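Local atomic coordinates of UDP-glucose:anthocyanidin 3-O-glucosyltransferase (Clitoria ternatea, PDB entry 4REM), a protein that belongs to the GT-B class of glycosyltransferases, built from two Rossmann-like domains that face each other across a ligand-binding cleft. Residues H17-L22 / A47-K52; D149-K154 / D181-G186; T273-P278 / R362-D367. All blocks are in the same frame, centred on the assembly; numbering follows the deposited sequence.

All three contacts are partly buried, and each reaches the same DLM molecule, interaction 3 through both segments. Interactions 1 and 3 lie nearer the chain centre, in the domains built on the two parallel sheets: interaction 1 packs two helices of the first domain through leucines and phenylalanines, and interaction 3 packs two loops of the second through valine, proline and phenylalanine. Interaction 2 is more peripheral, its centre about 23 Å from the chain's. It mixes an apolar patch with an arginine that hydrogen-bonds a carbonyl across the contact, whereas that of interaction 3 bonds within its loop. A histidine from interaction 1 and aspartates from interactions 2 and 3 hydrogen-bond DLM, the last of these weakly.

Interaction 1: H17-L22 / A47-K52. With DLM (3,5,7-trihydroxy-2-(3,4,5-trihydroxyphenyl)chromenium), chain B.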
loop_
_atom_site.group_PDB
_atom_site.type_symbol
_atom_site.label_atom_id
_atom_site.label_comp_id
_atom_site.label_asym_id
_atom_site.label_seq_id
_atom_site.Cartn_x
_atom_site.Cartn_y
_atom_site.Cartn_z
ATOM N N HIS A 17 -0.290 -6.549 0.745
ATOM C CA HIS A 17 -1.747 -6.582 0.702
ATOM C C HIS A 17 -2.324 -7.320 1.910
ATOM O O HIS A 17 -3.494 -7.151 2.250
ATOM C CB HIS A 17 -2.232 -7.258 -0.584
ATOM C CG HIS A 17 -2.147 -6.390 -1.801
ATOM N ND1 HIS A 17 -3.251 -5.770 -2.348
ATOM C CD2 HIS A 17 -1.097 -6.053 -2.587
ATOM C CE1 HIS A 17 -2.880 -5.082 -3.415
ATOM N NE2 HIS A 17 -1.580 -5.237 -3.580
ATOM N N LEU A 18 -1.496 -8.136 2.551
ATOM C CA LEU A 18 -1.951 -9.007 3.633
ATOM C C LEU A 18 -2.158 -8.323 5.003
ATOM O O LEU A 18 -3.223 -8.475 5.603
ATOM C CB LEU A 18 -1.054 -10.251 3.738
ATOM C CG LEU A 18 -1.151 -11.235 2.571
ATOM C CD1 LEU A 18 0.133 -12.037 2.413
ATOM C CD2 LEU A 18 -2.334 -12.164 2.775
ATOM N N PRO A 19 -1.154 -7.575 5.504
ATOM C CA PRO A 19 -1.385 -6.909 6.795
ATOM C C PRO A 19 -2.563 -5.911 6.866
ATOM O O PRO A 19 -3.267 -5.932 7.879
ATOM C CB PRO A 19 -0.053 -6.196 7.066
ATOM C CG PRO A 19 0.955 -6.991 6.310
ATOM C CD PRO A 19 0.246 -7.418 5.062
ATOM N N PRO A 20 -2.776 -5.057 5.840
ATOM C CA PRO A 20 -3.859 -4.079 6.012
ATOM C C PRO A 20 -5.248 -4.714 6.077
ATOM O O PRO A 20 -6.143 -4.149 6.705
ATOM C CB PRO A 20 -3.750 -3.205 4.753
ATOM C CG PRO A 20 -2.376 -3.433 4.233
ATOM C CD PRO A 20 -2.078 -4.856 4.556
ATOM N N LEU A 21 -5.429 -5.863 5.433
ATOM C CA LEU A 21 -6.719 -6.545 5.467
ATOM C C LEU A 21 -6.913 -7.307 6.777
ATOM O O LEU A 21 -8.027 -7.387 7.294
ATOM C CB LEU A 21 -6.882 -7.479 4.265
ATOM C CG LEU A 21 -8.264 -8.110 4.113
ATOM C CD1 LEU A 21 -9.332 -7.043 4.234
ATOM C CD2 LEU A 21 -8.389 -8.818 2.787
ATOM N N LEU A 22 -5.829 -7.861 7.312
ATOM C CA LEU A 22 -5.885 -8.506 8.619
ATOM C C LEU A 22 -6.184 -7.463 9.690
ATOM O O LEU A 22 -6.946 -7.715 10.622
ATOM C CB LEU A 22 -4.576 -9.231 8.932
ATOM C CG LEU A 22 -4.580 -9.998 10.255
ATOM C CD1 LEU A 22 -5.622 -11.098 10.208
ATOM C CD2 LEU A 22 -3.206 -10.561 10.590
ATOM N N ALA A 47 1.091 -18.432 6.174
ATOM C CA ALA A 47 2.339 -18.542 6.917
ATOM C C ALA A 47 2.909 -17.154 7.197
ATOM O O ALA A 47 3.459 -16.900 8.265
ATOM C CB ALA A 47 3.342 -19.390 6.155
ATOM N N PHE A 48 2.763 -16.257 6.228
ATOM C CA PHE A 48 3.263 -14.894 6.351
ATOM C C PHE A 48 2.573 -14.127 7.480
ATOM O O PHE A 48 3.220 -13.396 8.229
ATOM C CB PHE A 48 3.083 -14.149 5.027
ATOM C CG PHE A 48 3.580 -12.734 5.053
ATOM C CD1 PHE A 48 4.931 -12.460 4.921
ATOM C CD2 PHE A 48 2.696 -11.677 5.202
ATOM C CE1 PHE A 48 5.394 -11.158 4.941
ATOM C CE2 PHE A 48 3.152 -10.371 5.224
ATOM C CZ PHE A 48 4.504 -10.112 5.093
ATOM N N LEU A 49 1.259 -14.297 7.597
ATOM C CA LEU A 49 0.474 -13.534 8.566
ATOM C C LEU A 49 0.347 -14.193 9.942
ATOM O O LEU A 49 0.449 -13.519 10.963
ATOM C CB LEU A 49 -0.924 -13.228 8.016
ATOM C CG LEU A 49 -1.078 -12.045 7.062
ATOM C CD1 LEU A 49 -2.547 -11.739 6.807
ATOM C CD2 LEU A 49 -0.364 -10.822 7.611
ATOM N N PHE A 50 0.136 -15.505 9.966
ATOM C CA PHE A 50 -0.308 -16.181 11.186
ATOM C C PHE A 50 0.678 -17.155 11.840
ATOM O O PHE A 50 0.290 -17.900 12.741
ATOM C CB PHE A 50 -1.617 -16.930 10.916
ATOM C CG PHE A 50 -2.670 -16.099 10.234
ATOM C CD1 PHE A 50 -3.410 -15.171 10.947
ATOM C CD2 PHE A 50 -2.935 -16.266 8.881
ATOM C CE1 PHE A 50 -4.387 -14.414 10.324
ATOM C CE2 PHE A 50 -3.910 -15.511 8.253
ATOM C CZ PHE A 50 -4.636 -14.585 8.976
ATOM N N THR A 51 1.936 -17.158 11.404
ATOM C CA THR A 51 2.906 -18.142 11.903
ATOM C C THR A 51 3.094 -18.092 13.423
ATOM O O THR A 51 2.764 -19.051 14.125
ATOM C CB THR A 51 4.266 -18.044 11.182
ATOM O OG1 THR A 51 4.135 -18.560 9.852
ATOM C CG2 THR A 51 5.326 -18.852 11.916
ATOM N N LYS A 52 3.625 -16.987 13.929
ATOM C CA LYS A 52 3.714 -16.797 15.371
ATOM C C LYS A 52 2.978 -15.529 15.774
ATOM O O LYS A 52 3.581 -14.482 16.007
ATOM C CB LYS A 52 5.169 -16.795 15.845
ATOM C CG LYS A 52 5.746 -18.198 16.032
ATOM C CD LYS A 52 7.256 -18.214 15.842
ATOM C CE LYS A 52 7.998 -18.352 17.162
ATOM N NZ LYS A 52 7.951 -19.745 17.686
HETATM O O12 DLM B . 0.767 -3.793 -8.674
HETATM C C11 DLM B . 0.841 -4.260 -7.386
HETATM C C14 DLM B . 1.740 -5.432 -7.157
HETATM C C15 DLM B . 1.770 -6.135 -5.950
HETATM C C1 DLM B . -1.687 -0.498 -9.664
HETATM C C2 DLM B . -1.678 -0.897 -8.331
HETATM O O21 DLM B . 2.630 -7.894 -4.571
HETATM O O22 DLM B . 4.225 -7.223 -9.191
HETATM C C3 DLM B . -0.829 -2.053 -7.937
HETATM C C18 DLM B . 3.438 -6.882 -8.131
HETATM C C19 DLM B . 2.559 -5.808 -8.220
HETATM C C17 DLM B . 3.502 -7.654 -6.868
HETATM O O24 DLM B . 4.348 -8.715 -6.737
HETATM C C16 DLM B . 2.616 -7.226 -5.758
HETATM C C10 DLM B . 0.040 -3.592 -6.308
HETATM O O27 DLM B . 0.075 -4.007 -5.011
HETATM C C9 DLM B . -0.770 -2.506 -6.626
HETATM C C4 DLM B . -0.032 -2.727 -8.989
HETATM C C5 DLM B . -0.112 -2.254 -10.293
HETATM C C6 DLM B . -0.921 -1.164 -10.622
HETATM O O29 DLM B . -0.963 -0.739 -11.916
HETATM O O30 DLM B . -2.432 -0.239 -7.407
#
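Leu49 of helix 43-50 packs onto Leu18 and Leu22 of helix 18-31, joining two helices of the Rossmann-like domain in which strand 6-10, helix 18-31 and strand 36-42 form a beta-alpha-beta crossover. The side chains that meet are all apolar. Leu22 comes tip to tip with Leu49, while Leu18 runs obliquely across it. One methyl serves both: Leu49 CD1 lies 3.7 Å from Leu18 CB and 3.9 Å from Leu22 CB. A branched leucine suits this place because, while CD1 reaches both partners, its other methyl, CD2, comes up beside Pro19.

An aromatic ring extends the patch at each neighbour of Leu49. Phe48, its CG trans to the backbone N (chi1 -180°), presents the ring edge to Pro19, with CE2 4.1 Å from Pro19 CD, and the two side chains cross at about a right angle. Leu18 CD1 also meets this ring obliquely, 3.8 Å from Phe48 CD2. Phe50 starts off to one side, but its ring swings back so that CE1 reaches Leu22 CD1 at 3.5 Å; it also meets Phe39 edge-to-face.

At the start of segment 17-22, His17 faces the ligand instead. Its ND1 is hydrogen-bonded to Asp114 OD1, which helps fix the rotation of the imidazole, and through its other nitrogen His17 NE2 shares a hydrogen bond with DLM O27 at 2.5 Å.

Interaction 2: D149-K154 / D181-G186. With DLM (3,5,7-trihydroxy-2-(3,4,5-trihydroxyphenyl)chromenium), chain B.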
loop_
_atom_site.group_PDB
_atom_site.type_symbol
_atom_site.label_atom_id
_atom_site.label_comp_id
_atom_site.label_asym_id
_atom_site.label_seq_id
_atom_site.Cartn_x
_atom_site.Cartn_y
_atom_site.Cartn_z
ATOM N N ASP A 149 -10.098 4.328 -21.274
ATOM C CA ASP A 149 -10.096 4.699 -22.687
ATOM C C ASP A 149 -9.619 6.135 -22.897
ATOM O O ASP A 149 -8.841 6.408 -23.808
ATOM C CB ASP A 149 -11.479 4.491 -23.312
ATOM C CG ASP A 149 -11.852 3.026 -23.433
ATOM O OD1 ASP A 149 -10.968 2.170 -23.232
ATOM O OD2 ASP A 149 -13.025 2.732 -23.740
ATOM N N LEU A 150 -10.089 7.047 -22.051
ATOM C CA LEU A 150 -9.641 8.436 -22.100
ATOM C C LEU A 150 -8.144 8.539 -21.823
ATOM O O LEU A 150 -7.436 9.315 -22.462
ATOM C CB LEU A 150 -10.403 9.297 -21.089
ATOM C CG LEU A 150 -11.666 10.016 -21.558
ATOM C CD1 LEU A 150 -12.098 11.068 -20.540
ATOM C CD2 LEU A 150 -11.455 10.644 -22.926
ATOM N N ILE A 151 -7.674 7.746 -20.865
ATOM C CA ILE A 151 -6.275 7.771 -20.460
ATOM C C ILE A 151 -5.363 7.116 -21.500
ATOM O O ILE A 151 -4.295 7.641 -21.810
ATOM C CB ILE A 151 -6.091 7.135 -19.067
ATOM C CG1 ILE A 151 -6.693 8.057 -18.007
ATOM C CG2 ILE A 151 -4.623 6.889 -18.774
ATOM C CD1 ILE A 151 -6.812 7.454 -16.634
ATOM N N ARG A 152 -5.794 5.982 -22.043
ATOM C CA ARG A 152 -5.046 5.309 -23.100
ATOM C C ARG A 152 -4.923 6.185 -24.341
ATOM O O ARG A 152 -3.885 6.190 -25.002
ATOM C CB ARG A 152 -5.703 3.976 -23.467
ATOM C CG ARG A 152 -5.424 2.848 -22.489
ATOM C CD ARG A 152 -6.160 1.580 -22.875
ATOM N NE ARG A 152 -5.738 0.447 -22.059
ATOM C CZ ARG A 152 -6.303 -0.754 -22.092
ATOM N NH1 ARG A 152 -7.326 -0.989 -22.900
ATOM N NH2 ARG A 152 -5.847 -1.722 -21.310
ATOM N N ASP A 153 -5.981 6.925 -24.653
ATOM C CA ASP A 153 -5.965 7.806 -25.814
ATOM C C ASP A 153 -5.024 8.989 -25.601
ATOM O O ASP A 153 -4.273 9.361 -26.501
ATOM C CB ASP A 153 -7.375 8.307 -26.137
ATOM C CG ASP A 153 -7.443 9.031 -27.467
ATOM O OD1 ASP A 153 -6.987 8.460 -28.479
ATOM O OD2 ASP A 153 -7.940 10.175 -27.502
ATOM N N LYS A 154 -5.059 9.568 -24.405
ATOM C CA LYS A 154 -4.242 10.738 -24.104
ATOM C C LYS A 154 -2.765 10.371 -23.973
ATOM O O LYS A 154 -1.892 11.132 -24.390
ATOM C CB LYS A 154 -4.736 11.434 -22.832
ATOM C CG LYS A 154 -4.304 12.895 -22.709
ATOM C CD LYS A 154 -4.741 13.497 -21.381
ATOM C CE LYS A 154 -5.280 14.912 -21.553
ATOM N NZ LYS A 154 -4.247 15.892 -21.991
ATOM N N ASP A 181 0.941 -0.933 -16.949
ATOM C CA ASP A 181 0.112 -2.091 -17.288
ATOM C C ASP A 181 -1.329 -1.710 -17.638
ATOM O O ASP A 181 -2.088 -2.529 -18.154
ATOM C CB ASP A 181 0.157 -3.154 -16.181
ATOM C CG ASP A 181 -0.088 -2.579 -14.799
ATOM O OD1 ASP A 181 0.578 -3.037 -13.847
ATOM O OD2 ASP A 181 -0.949 -1.686 -14.655
ATOM N N MET A 182 -1.692 -0.463 -17.358
ATOM C CA MET A 182 -2.991 0.076 -17.740
ATOM C C MET A 182 -2.981 0.461 -19.220
ATOM O O MET A 182 -4.021 0.483 -19.881
ATOM C CB MET A 182 -3.316 1.291 -16.871
ATOM C CG MET A 182 -4.636 1.968 -17.178
ATOM S SD MET A 182 -5.056 3.182 -15.915
ATOM C CE MET A 182 -6.450 3.979 -16.693
ATOM N N LEU A 183 -1.789 0.752 -19.736
ATOM C CA LEU A 183 -1.626 1.155 -21.127
ATOM C C LEU A 183 -1.265 -0.029 -22.020
ATOM O O LEU A 183 -1.529 -0.006 -23.224
ATOM C CB LEU A 183 -0.551 2.236 -21.244
ATOM C CG LEU A 183 -0.738 3.486 -20.386
ATOM C CD1 LEU A 183 0.485 4.385 -20.475
ATOM C CD2 LEU A 183 -1.990 4.238 -20.798
ATOM N N ASP A 184 -0.659 -1.057 -21.428
ATOM C CA ASP A 184 -0.238 -2.241 -22.178
ATOM C C ASP A 184 -1.405 -2.959 -22.858
ATOM O O ASP A 184 -2.411 -3.282 -22.223
ATOM C CB ASP A 184 0.534 -3.213 -21.279
ATOM C CG ASP A 184 1.963 -2.769 -21.029
ATOM O OD1 ASP A 184 2.500 -1.992 -21.844
ATOM O OD2 ASP A 184 2.553 -3.207 -20.018
ATOM N N VAL A 185 -1.255 -3.207 -24.156
ATOM C CA VAL A 185 -2.301 -3.828 -24.958
ATOM C C VAL A 185 -1.739 -4.990 -25.775
ATOM O O VAL A 185 -0.718 -4.845 -26.450
ATOM C CB VAL A 185 -2.957 -2.802 -25.916
ATOM C CG1 VAL A 185 -3.775 -3.505 -26.985
ATOM C CG2 VAL A 185 -3.823 -1.822 -25.140
ATOM N N GLY A 186 -2.399 -6.142 -25.701
ATOM C CA GLY A 186 -2.006 -7.298 -26.486
ATOM C C GLY A 186 -1.055 -8.250 -25.783
ATOM O O GLY A 186 -1.357 -8.762 -24.707
HETATM O O12 DLM B . 0.767 -3.793 -8.674
HETATM C C11 DLM B . 0.841 -4.260 -7.386
HETATM C C14 DLM B . 1.740 -5.432 -7.157
HETATM C C15 DLM B . 1.770 -6.135 -5.950
HETATM C C1 DLM B . -1.687 -0.498 -9.664
HETATM C C2 DLM B . -1.678 -0.897 -8.331
HETATM O O21 DLM B . 2.630 -7.894 -4.571
HETATM O O22 DLM B . 4.225 -7.223 -9.191
HETATM C C3 DLM B . -0.829 -2.053 -7.937
HETATM C C18 DLM B . 3.438 -6.882 -8.131
HETATM C C19 DLM B . 2.559 -5.808 -8.220
HETATM C C17 DLM B . 3.502 -7.654 -6.868
HETATM O O24 DLM B . 4.348 -8.715 -6.737
HETATM C C16 DLM B . 2.616 -7.226 -5.758
HETATM C C10 DLM B . 0.040 -3.592 -6.308
HETATM O O27 DLM B . 0.075 -4.007 -5.011
HETATM C C9 DLM B . -0.770 -2.506 -6.626
HETATM C C4 DLM B . -0.032 -2.727 -8.989
HETATM C C5 DLM B . -0.112 -2.254 -10.293
HETATM C C6 DLM B . -0.921 -1.164 -10.622
HETATM O O29 DLM B . -0.963 -0.739 -11.916
HETATM O O30 DLM B . -2.432 -0.239 -7.407
#
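Arg152 and Ile151, successive residues of helix 148-157, grip the segment 181-186 in two different ways. The tight part is apolar and buried: Ile151 CD1 meets Met182 CE at 3.5 Å, the two side chains crossing at about a right angle. Methionine suits this spot because its slender chain, with CG anti to the backbone N (chi1 179°) and extended beyond it, carries a terminal methyl across to the helix. Beside it, Leu183 starts out pointing away, yet its CD2 bends back to lie 4.0 Å from Arg152 CA, and the leucine and arginine side chains run past each other in opposite directions.

The arginine makes the polar half. Extended from CG to NE, it brings its guanidinium edge to the Met182 carbonyl, where Arg152 NE donates to Met182 O at 2.8 Å, close to the line of the C=O bond and near the guanidinium plane. A weak second bond from NH2 reaches the same oxygen. Toward solvent the contact loosens: exposed Val185 lays CG2 over one guanidinium face, 4.1 Å from Arg152 CZ.

Asp181, whose CB points away from 149-154, serves the ligand instead: its OD2 accepts a hydrogen bond from DLM O29 at 2.9 Å. Helix 148-157 thus holds the short, weakly bonded helix 180-183 along its side, with Met182 also touching Ile148 and Leu183 touching Cys155, while Phe166, from a loop, packs against Ile151.

Interaction 3: T273-P278 / R362-D367; sequences TVVSPP and RPFFGD. With DLM (3,5,7-trihydroxy-2-(3,4,5-trihydroxyphenyl)chromenium), chain B.
Val275 and Phe364 mark the closest approach of two irregular loops, their CA atoms 7.2 Å apart, too far for backbone pairing, so side chains bridge the gap. Val275 has CG1 trans to its backbone N (chi1 170°), which sets this methyl over one face of the Phe364 ring in a CH-pi contact, 3.5 Å from the centroid. Against the opposite face lies Arg362 CD, sandwiching the ring, while Pro278 CD sits at its edge. Arg362 NH1 donates to Pro363 O at 2.9 Å, and its NH2 forms a salt bridge with Glu281. The other methyl, Val275 CG2, reaches the edge of Phe365, 3.7 Å from CE2; a beta-branched valine can thus serve two rings.

Phe365 also meets Val274 and, through CE1, DLM C19 at 3.6 Å. Gly366, with positive phi, has its CA 3.4 Å from DLM C6, so that backbone alone lines the ligand here. Asp367 OD2 accepts a weak hydrogen bond from DLM O30.

Both loops follow parallel strands, 266-270 and 359-361, and lead into helices: the place where Rossmann-like domains characteristically form their ligand sites, here facing the GT-B cleft.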
loop_
_atom_site.group_PDB
_atom_site.type_symbol
_atom_site.label_atom_id
_atom_site.label_comp_id
_atom_site.label_asym_id
_atom_site.label_seq_id
_atom_site.Cartn_x
_atom_site.Cartn_y
_atom_site.Cartn_z
ATOM N N THR A 273 10.258 -4.183 -0.953
ATOM C CA THR A 273 10.700 -5.573 -1.040
ATOM C C THR A 273 10.375 -6.225 -2.384
ATOM O O THR A 273 10.947 -7.259 -2.735
ATOM C CB THR A 273 10.090 -6.414 0.090
ATOM O OG1 THR A 273 8.661 -6.339 0.021
ATOM C CG2 THR A 273 10.553 -5.897 1.440
ATOM N N VAL A 274 9.448 -5.622 -3.123
ATOM C CA VAL A 274 9.078 -6.092 -4.455
ATOM C C VAL A 274 10.012 -5.477 -5.490
ATOM O O VAL A 274 10.336 -6.093 -6.508
ATOM C CB VAL A 274 7.621 -5.704 -4.796
ATOM C CG1 VAL A 274 7.240 -6.172 -6.195
ATOM C CG2 VAL A 274 6.662 -6.276 -3.768
ATOM N N VAL A 275 10.457 -4.260 -5.203
ATOM C CA VAL A 275 11.234 -3.464 -6.147
ATOM C C VAL A 275 12.670 -3.952 -6.342
ATOM O O VAL A 275 13.433 -4.081 -5.384
ATOM C CB VAL A 275 11.259 -1.983 -5.715
ATOM C CG1 VAL A 275 12.255 -1.194 -6.551
ATOM C CG2 VAL A 275 9.862 -1.381 -5.806
ATOM N N SER A 276 13.024 -4.221 -7.596
ATOM C CA SER A 276 14.397 -4.539 -7.964
ATOM C C SER A 276 15.001 -3.369 -8.738
ATOM O O SER A 276 14.853 -3.284 -9.959
ATOM C CB SER A 276 14.447 -5.812 -8.812
ATOM O OG SER A 276 15.785 -6.202 -9.074
ATOM N N PRO A 277 15.681 -2.456 -8.026
ATOM C CA PRO A 277 16.244 -1.258 -8.657
ATOM C C PRO A 277 17.517 -1.575 -9.429
ATOM O O PRO A 277 18.265 -2.471 -9.029
ATOM C CB PRO A 277 16.565 -0.362 -7.462
ATOM C CG PRO A 277 16.883 -1.323 -6.363
ATOM C CD PRO A 277 16.003 -2.529 -6.589
ATOM N N PRO A 278 17.756 -0.858 -10.539
ATOM C CA PRO A 278 18.986 -1.048 -11.312
ATOM C C PRO A 278 20.212 -0.780 -10.454
ATOM O O PRO A 278 20.212 0.184 -9.687
ATOM C CB PRO A 278 18.874 0.012 -12.409
ATOM C CG PRO A 278 17.415 0.245 -12.561
ATOM C CD PRO A 278 16.841 0.103 -11.179
ATOM N N ARG A 362 10.968 8.196 -5.696
ATOM C CA ARG A 362 11.410 7.510 -6.903
ATOM C C ARG A 362 10.492 6.309 -7.126
ATOM O O ARG A 362 10.806 5.193 -6.706
ATOM C CB ARG A 362 12.867 7.054 -6.767
ATOM C CG ARG A 362 13.637 6.873 -8.085
ATOM C CD ARG A 362 12.984 5.850 -8.999
ATOM N NE ARG A 362 13.879 5.298 -10.008
ATOM C CZ ARG A 362 13.465 4.556 -11.029
ATOM N NH1 ARG A 362 12.176 4.296 -11.172
ATOM N NH2 ARG A 362 14.334 4.081 -11.908
ATOM N N PRO A 363 9.356 6.534 -7.801
ATOM C CA PRO A 363 8.390 5.471 -8.095
ATOM C C PRO A 363 8.917 4.525 -9.168
ATOM O O PRO A 363 9.571 4.973 -10.110
ATOM C CB PRO A 363 7.185 6.245 -8.629
ATOM C CG PRO A 363 7.768 7.473 -9.236
ATOM C CD PRO A 363 8.948 7.829 -8.374
ATOM N N PHE A 364 8.634 3.235 -9.030
ATOM C CA PHE A 364 9.118 2.256 -9.993
ATOM C C PHE A 364 8.023 1.693 -10.899
ATOM O O PHE A 364 8.217 1.574 -12.110
ATOM C CB PHE A 364 9.866 1.124 -9.284
ATOM C CG PHE A 364 11.220 1.524 -8.766
ATOM C CD1 PHE A 364 12.346 1.407 -9.567
ATOM C CD2 PHE A 364 11.366 2.021 -7.480
ATOM C CE1 PHE A 364 13.595 1.774 -9.094
ATOM C CE2 PHE A 364 12.612 2.390 -7.001
ATOM C CZ PHE A 364 13.728 2.268 -7.810
ATOM N N PHE A 365 6.878 1.348 -10.319
ATOM C CA PHE A 365 5.795 0.739 -11.085
ATOM C C PHE A 365 4.434 0.969 -10.439
ATOM O O PHE A 365 4.325 1.636 -9.410
ATOM C CB PHE A 365 6.034 -0.764 -11.241
ATOM C CG PHE A 365 5.960 -1.527 -9.948
ATOM C CD1 PHE A 365 4.798 -2.191 -9.582
ATOM C CD2 PHE A 365 7.052 -1.579 -9.097
ATOM C CE1 PHE A 365 4.727 -2.893 -8.391
ATOM C CE2 PHE A 365 6.990 -2.279 -7.905
ATOM C CZ PHE A 365 5.826 -2.937 -7.552
ATOM N N GLY A 366 3.402 0.403 -11.057
ATOM C CA GLY A 366 2.054 0.455 -10.524
ATOM C C GLY A 366 1.515 1.849 -10.287
ATOM O O GLY A 366 1.561 2.702 -11.174
ATOM N N ASP A 367 1.009 2.077 -9.079
ATOM C CA ASP A 367 0.423 3.361 -8.724
ATOM C C ASP A 367 1.367 4.194 -7.860
ATOM O O ASP A 367 0.933 5.096 -7.145
ATOM C CB ASP A 367 -0.916 3.151 -8.011
ATOM C CG ASP A 367 -0.786 2.308 -6.759
ATOM O OD1 ASP A 367 0.277 1.693 -6.552
ATOM O OD2 ASP A 367 -1.758 2.251 -5.983
HETATM O O12 DLM B . 0.767 -3.793 -8.674
HETATM C C11 DLM B . 0.841 -4.260 -7.386
HETATM C C14 DLM B . 1.740 -5.432 -7.157
HETATM C C15 DLM B . 1.770 -6.135 -5.950
HETATM C C1 DLM B . -1.687 -0.498 -9.664
HETATM C C2 DLM B . -1.678 -0.897 -8.331
HETATM O O21 DLM B . 2.630 -7.894 -4.571
HETATM O O22 DLM B . 4.225 -7.223 -9.191
HETATM C C3 DLM B . -0.829 -2.053 -7.937
HETATM C C18 DLM B . 3.438 -6.882 -8.131
HETATM C C19 DLM B . 2.559 -5.808 -8.220
HETATM C C17 DLM B . 3.502 -7.654 -6.868
HETATM O O24 DLM B . 4.348 -8.715 -6.737
HETATM C C16 DLM B . 2.616 -7.226 -5.758
HETATM C C10 DLM B . 0.040 -3.592 -6.308
HETATM O O27 DLM B . 0.075 -4.007 -5.011
HETATM C C9 DLM B . -0.770 -2.506 -6.626
HETATM C C4 DLM B . -0.032 -2.727 -8.989
HETATM C C5 DLM B . -0.112 -2.254 -10.293
HETATM C C6 DLM B . -0.921 -1.164 -10.622
HETATM O O29 DLM B . -0.963 -0.739 -11.916
HETATM O O30 DLM B . -2.432 -0.239 -7.407
#